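Local coordinates for putative capsid protein of prophage (Escherichia coli CFT073, PDB 3BQW) that probably forms the shell of a phage head as a major capsid protein, at residues A[59-64]-A[76-82]; A[83-88]-A[151-156]; A[292-298]-A[332-338]. All blocks are in the same frame, centred on the assembly; numbering follows the deposited sequence.

Contact 1 of 3, residues A[59-64]-A[76-82]; sequences MSAFCS and GYETSTI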
loop_
_atom_site.group_PDB
_atom_site.type_symbol
_atom_site.label_atom_id
_atom_site.label_comp_id
_atom_site.label_asym_id
_atom_site.label_seq_id
_atom_site.Cartn_x
_atom_site.Cartn_y
_atom_site.Cartn_z
ATOM N N MET A 59 -0.072 -15.473 -11.676
ATOM C CA MET A 59 0.210 -15.072 -13.062
ATOM C C MET A 59 -1.023 -14.850 -13.929
ATOM O O MET A 59 -0.903 -14.583 -15.120
ATOM C CB MET A 59 1.195 -16.050 -13.701
ATOM C CG MET A 59 2.632 -15.728 -13.286
ATOM S SD MET A 59 3.730 -16.914 -13.992
ATOM C CE MET A 59 5.042 -15.860 -14.571
ATOM N N SER A 60 -2.195 -14.922 -13.312
ATOM C CA SER A 60 -3.395 -14.420 -13.940
ATOM C C SER A 60 -4.381 -13.931 -12.905
ATOM O O SER A 60 -4.282 -14.256 -11.726
ATOM C CB SER A 60 -4.029 -15.485 -14.847
ATOM O OG SER A 60 -4.492 -16.587 -14.117
ATOM N N ALA A 61 -5.332 -13.128 -13.368
ATOM C CA ALA A 61 -6.445 -12.668 -12.545
ATOM C C ALA A 61 -7.694 -12.652 -13.408
ATOM O O ALA A 61 -7.618 -12.615 -14.636
ATOM C CB ALA A 61 -6.165 -11.265 -11.966
ATOM N N PHE A 62 -8.842 -12.721 -12.749
ATOM C CA PHE A 62 -10.136 -12.657 -13.409
ATOM C C PHE A 62 -10.567 -11.205 -13.432
ATOM O O PHE A 62 -10.851 -10.592 -12.398
ATOM C CB PHE A 62 -11.138 -13.519 -12.661
ATOM C CG PHE A 62 -12.421 -13.777 -13.414
ATOM C CD1 PHE A 62 -12.509 -14.813 -14.316
ATOM C CD2 PHE A 62 -13.549 -13.021 -13.159
ATOM C CE1 PHE A 62 -13.692 -15.069 -14.970
ATOM C CE2 PHE A 62 -14.741 -13.266 -13.813
ATOM C CZ PHE A 62 -14.813 -14.281 -14.709
ATOM N N CYS A 63 -10.603 -10.660 -14.634
ATOM C CA CYS A 63 -10.852 -9.265 -14.861
ATOM C C CYS A 63 -12.225 -9.089 -15.492
ATOM O O CYS A 63 -12.555 -9.747 -16.475
ATOM C CB CYS A 63 -9.749 -8.693 -15.757
ATOM S SG CYS A 63 -8.163 -8.670 -14.900
ATOM N N SER A 64 -13.017 -8.203 -14.897
ATOM C CA SER A 64 -14.388 -7.973 -15.299
ATOM C C SER A 64 -14.635 -6.487 -15.534
ATOM O O SER A 64 -14.239 -5.669 -14.722
ATOM C CB SER A 64 -15.353 -8.464 -14.209
ATOM O OG SER A 64 -15.275 -9.858 -14.014
ATOM N N GLY A 76 -16.324 -11.175 -17.543
ATOM C CA GLY A 76 -14.973 -11.320 -17.031
ATOM C C GLY A 76 -14.301 -12.566 -17.551
ATOM O O GLY A 76 -14.963 -13.503 -17.981
ATOM N N TYR A 77 -12.976 -12.583 -17.505
ATOM C CA TYR A 77 -12.201 -13.718 -17.983
ATOM C C TYR A 77 -10.817 -13.696 -17.303
ATOM O O TYR A 77 -10.334 -12.620 -16.907
ATOM C CB TYR A 77 -12.125 -13.687 -19.531
ATOM C CG TYR A 77 -11.442 -12.473 -20.085
ATOM C CD1 TYR A 77 -10.158 -12.551 -20.611
ATOM C CD2 TYR A 77 -12.057 -11.227 -20.034
ATOM C CE1 TYR A 77 -9.497 -11.410 -21.075
ATOM C CE2 TYR A 77 -11.407 -10.072 -20.489
ATOM C CZ TYR A 77 -10.125 -10.171 -21.011
ATOM O OH TYR A 77 -9.488 -9.027 -21.465
ATOM N N GLU A 78 -10.217 -14.879 -17.125
ATOM C CA GLU A 78 -8.836 -14.991 -16.658
ATOM C C GLU A 78 -7.878 -14.504 -17.709
ATOM O O GLU A 78 -7.915 -14.951 -18.840
ATOM C CB GLU A 78 -8.426 -16.409 -16.306
ATOM C CG GLU A 78 -8.948 -16.868 -14.996
ATOM C CD GLU A 78 -8.285 -16.245 -13.788
ATOM O OE1 GLU A 78 -7.081 -15.970 -13.779
ATOM O OE2 GLU A 78 -8.991 -16.089 -12.789
ATOM N N THR A 79 -7.011 -13.589 -17.301
ATOM C CA THR A 79 -6.016 -13.030 -18.195
ATOM C C THR A 79 -4.719 -12.796 -17.429
ATOM O O THR A 79 -4.736 -12.493 -16.238
ATOM C CB THR A 79 -6.529 -11.735 -18.827
ATOM O OG1 THR A 79 -5.519 -11.196 -19.684
ATOM C CG2 THR A 79 -6.933 -10.701 -17.759
ATOM N N SER A 80 -3.597 -12.953 -18.123
ATOM C CA SER A 80 -2.290 -12.606 -17.576
ATOM C C SER A 80 -1.871 -11.185 -17.957
ATOM O O SER A 80 -0.840 -10.687 -17.510
ATOM C CB SER A 80 -1.251 -13.634 -18.026
ATOM O OG SER A 80 -1.090 -13.601 -19.431
ATOM N N THR A 81 -2.687 -10.527 -18.766
ATOM C CA THR A 81 -2.510 -9.125 -19.099
ATOM C C THR A 81 -3.394 -8.276 -18.194
ATOM O O THR A 81 -4.622 -8.396 -18.235
ATOM C CB THR A 81 -2.867 -8.871 -20.572
ATOM O OG1 THR A 81 -2.110 -9.771 -21.378
ATOM C CG2 THR A 81 -2.558 -7.435 -20.997
ATOM N N ILE A 82 -2.754 -7.430 -17.383
ATOM C CA ILE A 82 -3.426 -6.557 -16.429
ATOM C C ILE A 82 -3.148 -5.101 -16.807
ATOM O O ILE A 82 -2.003 -4.716 -16.988
ATOM C CB ILE A 82 -2.907 -6.794 -14.983
ATOM C CG1 ILE A 82 -3.044 -8.269 -14.571
ATOM C CG2 ILE A 82 -3.599 -5.840 -13.984
ATOM C CD1 ILE A 82 -4.430 -8.745 -14.344
#
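At M59 the chain is still loop, and its carbonyl O lies 3.1 Å from S80 CB. S60 supplies the side-chain bond of the contact: its OG donates to E78 OE1 at 2.7 Å. From A61 the backbones run as an antiparallel ladder, the short axes 4.5 Å apart at 127°. A61 and T79 form a hydrogen-bonded pair, A61 N to T79 O at 3.0 Å and T79 N to A61 O at 2.9 Å; the CB of A61 rests 3.9 Å from I82 CD1. F62 faces E78 in a non-hydrogen-bonded pair, and its ring lays one face over the G76–Y77 peptide, CZ being 3.4 Å from G76 C. C63 closes a second hydrogen-bonded pair through C63 N to Y77 O and Y77 N to C63 O, both 3.0 Å, while its SG packs 3.8 Å from I82 CD1. S64 OG sits 3.4 Å from G76 CA, so close that a CB on G76 would collide with it. These are arms of a beta hairpin, strands 61-67 and 70-79, consistent with the E-loop of HK97-type capsid proteins. Strand 159-162 flanks 61-67 as its other neighbour in the four-stranded sheet, and K164 makes a cation-pi contact with F62.

Contact 2 of 3, residues A[83-88]-A[151-156]; sequences KPGYMK and IEGEGI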
loop_
_atom_site.group_PDB
_atom_site.type_symbol
_atom_site.label_atom_id
_atom_site.label_comp_id
_atom_site.label_asym_id
_atom_site.label_seq_id
_atom_site.Cartn_x
_atom_site.Cartn_y
_atom_site.Cartn_z
ATOM N N LYS A 83 -4.194 -4.294 -16.913
ATOM C CA LYS A 83 -4.049 -2.869 -17.188
ATOM C C LYS A 83 -3.981 -2.121 -15.849
ATOM O O LYS A 83 -4.918 -2.132 -15.088
ATOM C CB LYS A 83 -5.205 -2.381 -18.074
ATOM C CG LYS A 83 -5.163 -0.873 -18.470
ATOM C CD LYS A 83 -4.022 -0.438 -19.444
ATOM C CE LYS A 83 -3.576 1.026 -19.228
ATOM N NZ LYS A 83 -3.335 1.481 -17.757
ATOM N N PRO A 84 -2.821 -1.536 -15.513
ATOM C CA PRO A 84 -2.744 -0.810 -14.241
ATOM C C PRO A 84 -3.465 0.550 -14.242
ATOM O O PRO A 84 -3.684 1.130 -15.283
ATOM C CB PRO A 84 -1.250 -0.633 -14.047
ATOM C CG PRO A 84 -0.726 -0.526 -15.454
ATOM C CD PRO A 84 -1.531 -1.534 -16.228
ATOM N N GLY A 85 -3.852 1.019 -13.061
ATOM C CA GLY A 85 -4.371 2.364 -12.900
ATOM C C GLY A 85 -3.219 3.349 -13.045
ATOM O O GLY A 85 -2.294 3.343 -12.247
ATOM N N TYR A 86 -3.272 4.179 -14.077
ATOM C CA TYR A 86 -2.233 5.154 -14.328
ATOM C C TYR A 86 -2.453 6.379 -13.466
ATOM O O TYR A 86 -3.555 6.936 -13.423
ATOM C CB TYR A 86 -2.203 5.550 -15.797
ATOM C CG TYR A 86 -0.910 6.170 -16.222
ATOM C CD1 TYR A 86 0.135 5.375 -16.667
ATOM C CD2 TYR A 86 -0.736 7.565 -16.214
ATOM C CE1 TYR A 86 1.312 5.929 -17.076
ATOM C CE2 TYR A 86 0.455 8.135 -16.622
ATOM C CZ TYR A 86 1.478 7.311 -17.059
ATOM O OH TYR A 86 2.684 7.820 -17.495
ATOM N N MET A 87 -1.388 6.786 -12.779
ATOM C CA MET A 87 -1.410 7.919 -11.881
ATOM C C MET A 87 -0.417 8.991 -12.344
ATOM O O MET A 87 0.697 8.686 -12.836
ATOM C CB MET A 87 -1.045 7.456 -10.459
ATOM C CG MET A 87 -1.884 6.341 -9.852
ATOM S SD MET A 87 -1.372 5.964 -8.122
ATOM C CE MET A 87 -2.127 7.382 -7.421
ATOM N N LYS A 88 -0.819 10.249 -12.175
ATOM C CA LYS A 88 0.057 11.386 -12.442
ATOM C C LYS A 88 -0.338 12.646 -11.659
ATOM O O LYS A 88 -0.587 13.693 -12.236
ATOM C CB LYS A 88 0.180 11.660 -13.943
ATOM C CG LYS A 88 -1.115 11.858 -14.698
ATOM C CD LYS A 88 -0.761 12.127 -16.152
ATOM C CE LYS A 88 -1.979 12.362 -17.029
ATOM N NZ LYS A 88 -2.810 13.492 -16.548
ATOM N N ILE A 151 -9.980 -1.061 -10.337
ATOM C CA ILE A 151 -8.921 -0.335 -11.015
ATOM C C ILE A 151 -9.524 0.798 -11.854
ATOM O O ILE A 151 -10.442 0.585 -12.650
ATOM C CB ILE A 151 -8.069 -1.294 -11.901
ATOM C CG1 ILE A 151 -7.546 -2.497 -11.083
ATOM C CG2 ILE A 151 -6.919 -0.543 -12.627
ATOM C CD1 ILE A 151 -6.883 -2.144 -9.726
ATOM N N GLU A 152 -8.998 2.002 -11.640
ATOM C CA GLU A 152 -9.342 3.196 -12.411
ATOM C C GLU A 152 -8.054 3.949 -12.782
ATOM O O GLU A 152 -7.039 3.850 -12.088
ATOM C CB GLU A 152 -10.238 4.150 -11.611
ATOM C CG GLU A 152 -10.841 3.579 -10.325
ATOM C CD GLU A 152 -11.779 4.565 -9.614
ATOM O OE1 GLU A 152 -11.804 5.762 -10.009
ATOM O OE2 GLU A 152 -12.503 4.129 -8.679
ATOM N N GLY A 153 -8.107 4.734 -13.851
ATOM C CA GLY A 153 -6.943 5.524 -14.235
ATOM C C GLY A 153 -7.086 6.266 -15.542
ATOM O O GLY A 153 -8.108 6.178 -16.225
ATOM N N GLU A 154 -6.036 6.999 -15.885
ATOM C CA GLU A 154 -5.993 7.776 -17.122
ATOM C C GLU A 154 -6.108 6.807 -18.297
ATOM O O GLU A 154 -5.340 5.834 -18.394
ATOM C CB GLU A 154 -4.670 8.585 -17.228
ATOM C CG GLU A 154 -4.220 9.342 -15.936
ATOM C CD GLU A 154 -5.127 10.525 -15.566
ATOM O OE1 GLU A 154 -5.667 11.181 -16.510
ATOM O OE2 GLU A 154 -5.285 10.796 -14.339
ATOM N N GLY A 155 -7.085 7.046 -19.165
ATOM C CA GLY A 155 -7.185 6.315 -20.427
ATOM C C GLY A 155 -7.782 4.918 -20.394
ATOM O O GLY A 155 -7.842 4.253 -21.432
ATOM N N ILE A 156 -8.222 4.442 -19.230
ATOM C CA ILE A 156 -8.944 3.167 -19.185
ATOM C C ILE A 156 -10.318 3.368 -18.604
ATOM O O ILE A 156 -10.598 4.393 -17.984
ATOM C CB ILE A 156 -8.196 2.073 -18.381
ATOM C CG1 ILE A 156 -8.190 2.379 -16.863
ATOM C CG2 ILE A 156 -6.794 1.906 -18.943
ATOM C CD1 ILE A 156 -7.525 1.296 -16.010
HETATM O O HOH W 1 -5.075 3.803 -16.433
HETATM O O HOH W 2 -3.533 10.747 -11.504
#
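Water and a beta turn do most of the joining here. Water 1 accepts from Y86 N at 3.0 Å and from K83 NZ at 3.2 Å, and donates to E154 O at 2.8 Å, linking two irregular segments. G153 to I156 form a type II turn, with E154 at phi/psi -62/125° and G155 at 80/2° as its central pair. From within the turn, E154 N donates a weak, 3.5 Å hydrogen bond to Y86 O. The E154 carboxylate approaches K88: OE1 is 3.7 Å from K88 NZ, a long salt bridge, while water 2 accepts from K88 N at 2.8 Å and donates weakly to E154 OE2 at 3.3 Å. The phenol of Y86 leads away from 151-156, and its OH is hydrogen-bonded to M299 N; the ring edge meets E154 CG, 3.9 Å from CD2 of Y86. The nearest CA pair is G85 and G153, 4.3 Å apart, and G85 CA lies 3.2 Å from E152 O; a CB on G153 would fall 2.5 Å from Y86 N. The contact thus fastens the loop between strands 81-82 and 90-92 to the turn between strands 148-151 and 159-162. At the K83 end the packing is by carbon: I151 CG2 lies against the backbone, 3.5 Å from G85 N, and the K83 side chain bends until its CG is 3.3 Å from I156 CG2.

Contact 3 of 3, residues A[292-298]-A[332-338]; sequences LVAYGAI and HSAPQPV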
loop_
_atom_site.group_PDB
_atom_site.type_symbol
_atom_site.label_atom_id
_atom_site.label_comp_id
_atom_site.label_asym_id
_atom_site.label_seq_id
_atom_site.Cartn_x
_atom_site.Cartn_y
_atom_site.Cartn_z
ATOM N N LEU A 292 4.531 -8.894 -5.272
ATOM C CA LEU A 292 5.214 -7.705 -5.791
ATOM C C LEU A 292 4.268 -6.572 -6.081
ATOM O O LEU A 292 3.052 -6.728 -6.045
ATOM C CB LEU A 292 6.016 -8.046 -7.066
ATOM C CG LEU A 292 5.171 -8.404 -8.306
ATOM C CD1 LEU A 292 5.859 -8.075 -9.576
ATOM C CD2 LEU A 292 4.822 -9.871 -8.268
ATOM N N VAL A 293 4.851 -5.401 -6.325
ATOM C CA VAL A 293 4.130 -4.312 -6.969
ATOM C C VAL A 293 4.699 -4.272 -8.366
ATOM O O VAL A 293 5.904 -4.120 -8.567
ATOM C CB VAL A 293 4.220 -2.937 -6.218
ATOM C CG1 VAL A 293 3.414 -1.855 -6.961
ATOM C CG2 VAL A 293 3.683 -3.070 -4.790
ATOM N N ALA A 294 3.814 -4.478 -9.334
ATOM C CA ALA A 294 4.163 -4.456 -10.737
ATOM C C ALA A 294 3.886 -3.061 -11.252
ATOM O O ALA A 294 2.854 -2.461 -10.933
ATOM C CB ALA A 294 3.347 -5.498 -11.517
ATOM N N TYR A 295 4.805 -2.542 -12.051
ATOM C CA TYR A 295 4.655 -1.198 -12.630
ATOM C C TYR A 295 4.554 -1.292 -14.156
ATOM O O TYR A 295 5.435 -1.851 -14.812
ATOM C CB TYR A 295 5.834 -0.317 -12.224
ATOM C CG TYR A 295 5.845 -0.008 -10.751
ATOM C CD1 TYR A 295 5.357 1.205 -10.267
ATOM C CD2 TYR A 295 6.335 -0.944 -9.826
ATOM C CE1 TYR A 295 5.351 1.479 -8.875
ATOM C CE2 TYR A 295 6.356 -0.667 -8.472
ATOM C CZ TYR A 295 5.857 0.546 -7.999
ATOM O OH TYR A 295 5.860 0.797 -6.639
ATOM N N GLY A 296 3.479 -0.745 -14.715
ATOM C CA GLY A 296 3.359 -0.654 -16.142
ATOM C C GLY A 296 4.283 0.437 -16.613
ATOM O O GLY A 296 4.734 1.255 -15.816
ATOM N N ALA A 297 4.568 0.445 -17.907
ATOM C CA ALA A 297 5.407 1.495 -18.515
ATOM C C ALA A 297 4.847 2.905 -18.316
ATOM O O ALA A 297 3.637 3.134 -18.353
ATOM C CB ALA A 297 5.628 1.240 -20.030
ATOM N N ILE A 298 5.770 3.839 -18.138
ATOM C CA ILE A 298 5.455 5.255 -18.141
ATOM C C ILE A 298 5.067 5.645 -19.566
ATOM O O ILE A 298 5.745 5.248 -20.525
ATOM C CB ILE A 298 6.642 6.083 -17.674
ATOM C CG1 ILE A 298 7.147 5.588 -16.307
ATOM C CG2 ILE A 298 6.261 7.564 -17.631
ATOM C CD1 ILE A 298 6.195 5.890 -15.169
ATOM N N HIS A 332 4.534 10.563 -12.593
ATOM C CA HIS A 332 3.857 9.452 -13.253
ATOM C C HIS A 332 4.202 8.118 -12.607
ATOM O O HIS A 332 5.345 7.869 -12.251
ATOM C CB HIS A 332 4.262 9.395 -14.731
ATOM C CG HIS A 332 3.727 10.527 -15.546
ATOM N ND1 HIS A 332 4.046 11.840 -15.292
ATOM C CD2 HIS A 332 2.885 10.544 -16.601
ATOM C CE1 HIS A 332 3.434 12.618 -16.165
ATOM N NE2 HIS A 332 2.707 11.855 -16.959
ATOM N N SER A 333 3.197 7.262 -12.468
ATOM C CA SER A 333 3.364 5.876 -11.976
ATOM C C SER A 333 2.139 5.013 -12.325
ATOM O O SER A 333 1.015 5.509 -12.336
ATOM C CB SER A 333 3.560 5.866 -10.455
ATOM O OG SER A 333 4.067 4.623 -10.008
ATOM N N ALA A 334 2.368 3.723 -12.574
ATOM C CA ALA A 334 1.288 2.779 -12.923
ATOM C C ALA A 334 1.465 1.474 -12.158
ATOM O O ALA A 334 1.690 0.440 -12.752
ATOM C CB ALA A 334 1.252 2.526 -14.458
ATOM N N PRO A 335 1.350 1.529 -10.829
ATOM C CA PRO A 335 1.529 0.377 -9.950
ATOM C C PRO A 335 0.296 -0.501 -9.791
ATOM O O PRO A 335 -0.843 -0.010 -9.810
ATOM C CB PRO A 335 1.861 1.025 -8.610
ATOM C CG PRO A 335 1.060 2.295 -8.621
ATOM C CD PRO A 335 1.049 2.755 -10.052
ATOM N N GLN A 336 0.551 -1.799 -9.613
ATOM C CA GLN A 336 -0.475 -2.784 -9.289
ATOM C C GLN A 336 0.147 -3.888 -8.427
ATOM O O GLN A 336 1.087 -4.549 -8.875
ATOM C CB GLN A 336 -0.999 -3.431 -10.572
ATOM C CG GLN A 336 -2.055 -4.525 -10.348
ATOM C CD GLN A 336 -3.239 -4.042 -9.533
ATOM O OE1 GLN A 336 -3.811 -2.990 -9.833
ATOM N NE2 GLN A 336 -3.620 -4.809 -8.497
ATOM N N PRO A 337 -0.327 -4.054 -7.177
ATOM C CA PRO A 337 0.097 -5.186 -6.357
ATOM C C PRO A 337 -0.331 -6.539 -6.948
ATOM O O PRO A 337 -1.438 -6.683 -7.460
ATOM C CB PRO A 337 -0.576 -4.938 -5.000
ATOM C CG PRO A 337 -1.092 -3.592 -5.050
ATOM C CD PRO A 337 -1.201 -3.134 -6.439
ATOM N N VAL A 338 0.593 -7.491 -6.926
ATOM C CA VAL A 338 0.335 -8.830 -7.400
ATOM C C VAL A 338 0.759 -9.781 -6.286
ATOM O O VAL A 338 1.930 -9.782 -5.914
ATOM C CB VAL A 338 1.123 -9.153 -8.689
ATOM C CG1 VAL A 338 0.828 -10.571 -9.129
ATOM C CG2 VAL A 338 0.766 -8.142 -9.800
HETATM O O HOH W 3 4.965 2.839 -13.597
#
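P335 is a bump on one face of this antiparallel pairing: its CB lies 3.7 Å from V293 CG1 and 3.5 Å from Y295 CE1. S333 OG, hydrogen-bonded to M312 O, stands 3.6 Å from Y295 CE1 at the ring edge. Across the sheet, the face bearing L292, A294 and V338 closes similarly, with V338 CB 3.8 Å from L292 CD2 and V338 CG2 4.1 Å from A294 CB. I298 CG2 rests 4.0 Å from H332 CB. Helix 113-146, probably the spine helix of an HK97-like fold, covers V293, P335 and P337. The ladder is regular: L292 N to V338 O and A294 N to Q336 O are both 2.8 Å, their return bonds from V338 N and Q336 N both 2.7 Å, and G296 N to A334 O 2.9 Å; water 3, 2.9 Å from A334 N and 2.7 Å from G296 O, replaces the return bond. P335 and P337 fall at non-hydrogen-bonded positions, so their lack of an amide proton costs this ladder nothing.

How the contacts relate
The contacts follow in series along the chain, on one side of the molecule's centre. Contact 2 continues from contact 1 in sequence, I82 to K83, with centres about 16 Å apart; contact 3 is also about 16 Å from contact 1 but about 10 Å from contact 2. Contact 1 belongs to the four-stranded sheet that ends in strand 148-151, and contact 3 to the mixed sheet containing strand 327-338. Contact 2 bridges them: M87 N probably hydrogen-bonds S333 O at 2.8 Å, and P84 CB lies 3.4 Å from A334 O. I82 CG2 also touches Q336 CG at 4.2 Å. The hairpin is tied to the buried sheet both through contact 2 and by this direct packing.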